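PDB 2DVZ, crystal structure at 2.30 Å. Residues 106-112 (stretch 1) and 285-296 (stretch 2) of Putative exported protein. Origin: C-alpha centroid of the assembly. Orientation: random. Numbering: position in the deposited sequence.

Stretch 1 (106-112) FQPVTNF
Stretch 2 (285-296) GNTPEEFAKEIK

How does stretch 2 first meet the strand? Residues 106-112 run as a strand in which Val109 (phi/psi -104/-57) and Phe112 (-64/-55) have negative psi while the other five have psi of 115 to 146. The chain arrives beside the last residues of stretch 1 at Gly285, whose CA lies 5.3 Å from the CA of Phe112. Gly285 has phi/psi of 66/37, a positive phi that by itself favours glycine. Its N donates a hydrogen bond to Asn111 O at 2.6 Å, with an angle of 155° at the hydrogen, so the loop is tied directly to the strand backbone.

What does Asn286 add? It gives both its backbone and its side chain to the strand. With phi/psi of -78/-178, its O accepts from Thr110 OG1 at 2.6 Å; Thr110 is a t rotamer (chi1 -160°). The Asn286 side chain, chi1 p (64°) and chi2 -2°, brings OD1 to 3.0 Å from Asn111 N, which donates at 159°. The other atom of the Asn286 amide, ND2, donates to Glu294 OE1 at 2.8 Å, linking the loop to the helix eight residues on.

How does the helix begin? Thr287 (phi/psi -85/161, chi1 p) is the N-cap: its OG1 accepts from Glu290 N at 3.1 Å, and its own N donates to Glu290 OE2 at 2.9 Å, a reciprocal pairing. Pro288, at -46/-47, opens the helix, which suits a residue with no amide hydrogen to give. Its CA is 4.7 Å from the CA of Val109. The ring lies against strand carbonyls, CG 3.3 Å from Val109 O and CB 3.4 Å from Pro108 O. Pro108 O accepts from Gln107 NE2 at 2.7 Å, a bond within stretch 1, with Gln107 at chi1 t and chi2 p.

Which helix residues then cover the strand? Helix 288-296 keeps regular i to i-4 bonds and crosses the strand at 82°, with a closest axis approach of 6.7 Å. Phe291, t with chi2 32°, points toward the strand and lays one ring face over Asn111 N; its CD2 is 3.5 Å from Thr110 C and 3.9 Å from Pro108 CB, and its CD1 is 3.5 Å from Asn111 CB (chi1 t, 180°). Pro108, whose ring is C-gamma exo, sets CG 4.0 Å from Ala292 CB. Lys293 stays out of reach; Glu294, chi1 m and chi2 t, points toward the strand. Ile295 (chi1 m, chi2 t) brings CD1 to 4.2 Å from Pro108 CG, and Lys296 is out of reach.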

# COMPACT_ATOMS: atom_id res chain seq x y z
N PHE A 106 14.22 11.16 3.36
CA PHE A 106 13.97 10.86 1.95
C PHE A 106 13.75 12.10 1.12
O PHE A 106 13.10 13.02 1.56
CB PHE A 106 12.79 9.87 1.82
CG PHE A 106 13.08 8.55 2.44
CD1 PHE A 106 13.96 7.67 1.82
CD2 PHE A 106 12.58 8.23 3.72
CE1 PHE A 106 14.28 6.47 2.43
CE2 PHE A 106 12.91 7.01 4.34
CZ PHE A 106 13.74 6.14 3.68
N GLN A 107 14.30 12.10 -0.08
CA GLN A 107 13.91 13.01 -1.14
C GLN A 107 12.79 12.31 -1.96
O GLN A 107 13.04 11.29 -2.61
CB GLN A 107 15.13 13.43 -2.03
CG GLN A 107 14.78 14.16 -3.34
CD GLN A 107 14.07 15.47 -3.09
OE1 GLN A 107 14.58 16.30 -2.40
NE2 GLN A 107 12.85 15.62 -3.59
N PRO A 108 11.57 12.88 -1.94
CA PRO A 108 10.52 12.36 -2.85
C PRO A 108 10.79 12.61 -4.33
O PRO A 108 11.29 13.66 -4.71
CB PRO A 108 9.27 13.12 -2.43
CG PRO A 108 9.57 13.61 -1.05
CD PRO A 108 11.05 13.95 -1.09
N VAL A 109 10.45 11.63 -5.17
CA VAL A 109 10.59 11.78 -6.59
C VAL A 109 9.21 12.03 -7.22
O VAL A 109 8.99 13.04 -7.89
CB VAL A 109 11.30 10.56 -7.20
CG1 VAL A 109 11.33 10.67 -8.71
CG2 VAL A 109 12.75 10.43 -6.61
N THR A 110 8.29 11.08 -6.99
CA THR A 110 6.95 11.10 -7.57
C THR A 110 6.05 9.99 -7.00
O THR A 110 6.51 8.88 -6.64
CB THR A 110 6.98 11.00 -9.13
OG1 THR A 110 5.74 11.48 -9.67
CG2 THR A 110 7.25 9.57 -9.59
N ASN A 111 4.77 10.32 -6.90
CA ASN A 111 3.73 9.36 -6.66
C ASN A 111 3.41 8.67 -7.98
O ASN A 111 2.96 9.31 -8.93
CB ASN A 111 2.52 10.09 -6.07
CG ASN A 111 1.33 9.18 -5.78
OD1 ASN A 111 1.30 8.00 -6.15
ND2 ASN A 111 0.35 9.74 -5.10
N PHE A 112 3.69 7.36 -8.04
CA PHE A 112 3.30 6.52 -9.18
C PHE A 112 1.79 6.43 -9.33
O PHE A 112 1.21 6.69 -10.40
CB PHE A 112 3.78 5.10 -9.00
CG PHE A 112 5.27 4.90 -9.15
CD1 PHE A 112 6.09 5.90 -9.71
CD2 PHE A 112 5.85 3.68 -8.77
CE1 PHE A 112 7.48 5.70 -9.87
CE2 PHE A 112 7.26 3.45 -8.96
CZ PHE A 112 8.06 4.46 -9.50
N GLY A 285 2.02 10.53 -11.07
CA GLY A 285 3.12 11.16 -11.78
C GLY A 285 3.15 12.65 -11.48
O GLY A 285 3.46 13.46 -12.36
N ASN A 286 2.82 12.98 -10.22
CA ASN A 286 2.84 14.35 -9.71
C ASN A 286 4.29 14.79 -9.40
O ASN A 286 5.23 14.03 -9.60
CB ASN A 286 1.93 14.48 -8.50
CG ASN A 286 2.39 13.63 -7.31
OD1 ASN A 286 3.38 12.92 -7.41
ND2 ASN A 286 1.69 13.72 -6.17
N THR A 287 4.46 16.00 -8.89
CA THR A 287 5.79 16.54 -8.67
C THR A 287 6.32 16.06 -7.34
O THR A 287 5.52 15.64 -6.48
CB THR A 287 5.80 18.08 -8.71
OG1 THR A 287 4.98 18.58 -7.63
CG2 THR A 287 5.27 18.59 -10.02
N PRO A 288 7.67 16.13 -7.14
CA PRO A 288 8.26 15.84 -5.83
C PRO A 288 7.51 16.54 -4.69
O PRO A 288 7.20 15.89 -3.70
CB PRO A 288 9.69 16.36 -5.97
CG PRO A 288 9.99 16.19 -7.41
CD PRO A 288 8.71 16.44 -8.14
N GLU A 289 7.20 17.83 -4.84
CA GLU A 289 6.53 18.62 -3.82
C GLU A 289 5.08 18.19 -3.57
O GLU A 289 4.57 18.25 -2.43
CB GLU A 289 6.52 20.13 -4.17
CG GLU A 289 7.87 20.74 -4.41
CD GLU A 289 8.34 20.61 -5.86
OE1 GLU A 289 7.88 19.69 -6.58
OE2 GLU A 289 9.17 21.44 -6.28
N GLU A 290 4.41 17.80 -4.64
CA GLU A 290 3.02 17.36 -4.51
C GLU A 290 2.99 16.04 -3.73
O GLU A 290 2.15 15.86 -2.83
CB GLU A 290 2.35 17.26 -5.89
CG GLU A 290 1.94 18.64 -6.48
CD GLU A 290 1.62 18.57 -7.98
OE1 GLU A 290 0.92 19.47 -8.50
OE2 GLU A 290 2.05 17.60 -8.65
N PHE A 291 3.95 15.16 -4.04
CA PHE A 291 4.10 13.90 -3.31
C PHE A 291 4.46 14.14 -1.83
O PHE A 291 3.86 13.53 -0.93
CB PHE A 291 5.12 13.00 -4.02
CG PHE A 291 5.15 11.56 -3.50
CD1 PHE A 291 3.97 10.94 -3.01
CD2 PHE A 291 6.33 10.81 -3.57
CE1 PHE A 291 3.98 9.63 -2.56
CE2 PHE A 291 6.36 9.48 -3.13
CZ PHE A 291 5.17 8.88 -2.62
N ALA A 292 5.40 15.06 -1.56
CA ALA A 292 5.80 15.39 -0.17
C ALA A 292 4.60 15.86 0.63
O ALA A 292 4.48 15.58 1.84
CB ALA A 292 6.92 16.45 -0.15
N LYS A 293 3.70 16.57 -0.04
CA LYS A 293 2.48 17.08 0.59
C LYS A 293 1.51 15.90 0.92
O LYS A 293 0.91 15.87 2.00
CB LYS A 293 1.83 18.15 -0.29
CG LYS A 293 0.47 18.60 0.27
CD LYS A 293 -0.21 19.75 -0.47
CE LYS A 293 -1.50 20.14 0.29
NZ LYS A 293 -2.32 21.17 -0.47
N GLU A 294 1.39 14.95 0.02
CA GLU A 294 0.65 13.71 0.24
C GLU A 294 1.24 12.90 1.38
O GLU A 294 0.50 12.44 2.25
CB GLU A 294 0.62 12.86 -1.05
CG GLU A 294 -0.23 13.54 -2.15
CD GLU A 294 -0.11 12.93 -3.51
OE1 GLU A 294 0.94 12.34 -3.87
OE2 GLU A 294 -1.10 13.06 -4.24
N ILE A 295 2.58 12.80 1.40
CA ILE A 295 3.28 12.08 2.45
C ILE A 295 2.97 12.65 3.81
O ILE A 295 2.67 11.88 4.74
CB ILE A 295 4.83 12.02 2.21
CG1 ILE A 295 5.14 11.04 1.07
CG2 ILE A 295 5.57 11.64 3.52
CD1 ILE A 295 6.48 11.23 0.41
N LYS A 296 3.06 13.98 3.92
CA LYS A 296 2.77 14.75 5.15
C LYS A 296 1.30 14.60 5.57
O LYS A 296 0.99 14.38 6.75
CB LYS A 296 3.10 16.22 4.91
CG LYS A 296 2.84 17.15 6.08
CD LYS A 296 3.85 16.88 7.22
CE LYS A 296 3.61 17.77 8.47
NZ LYS A 296 2.81 18.99 8.11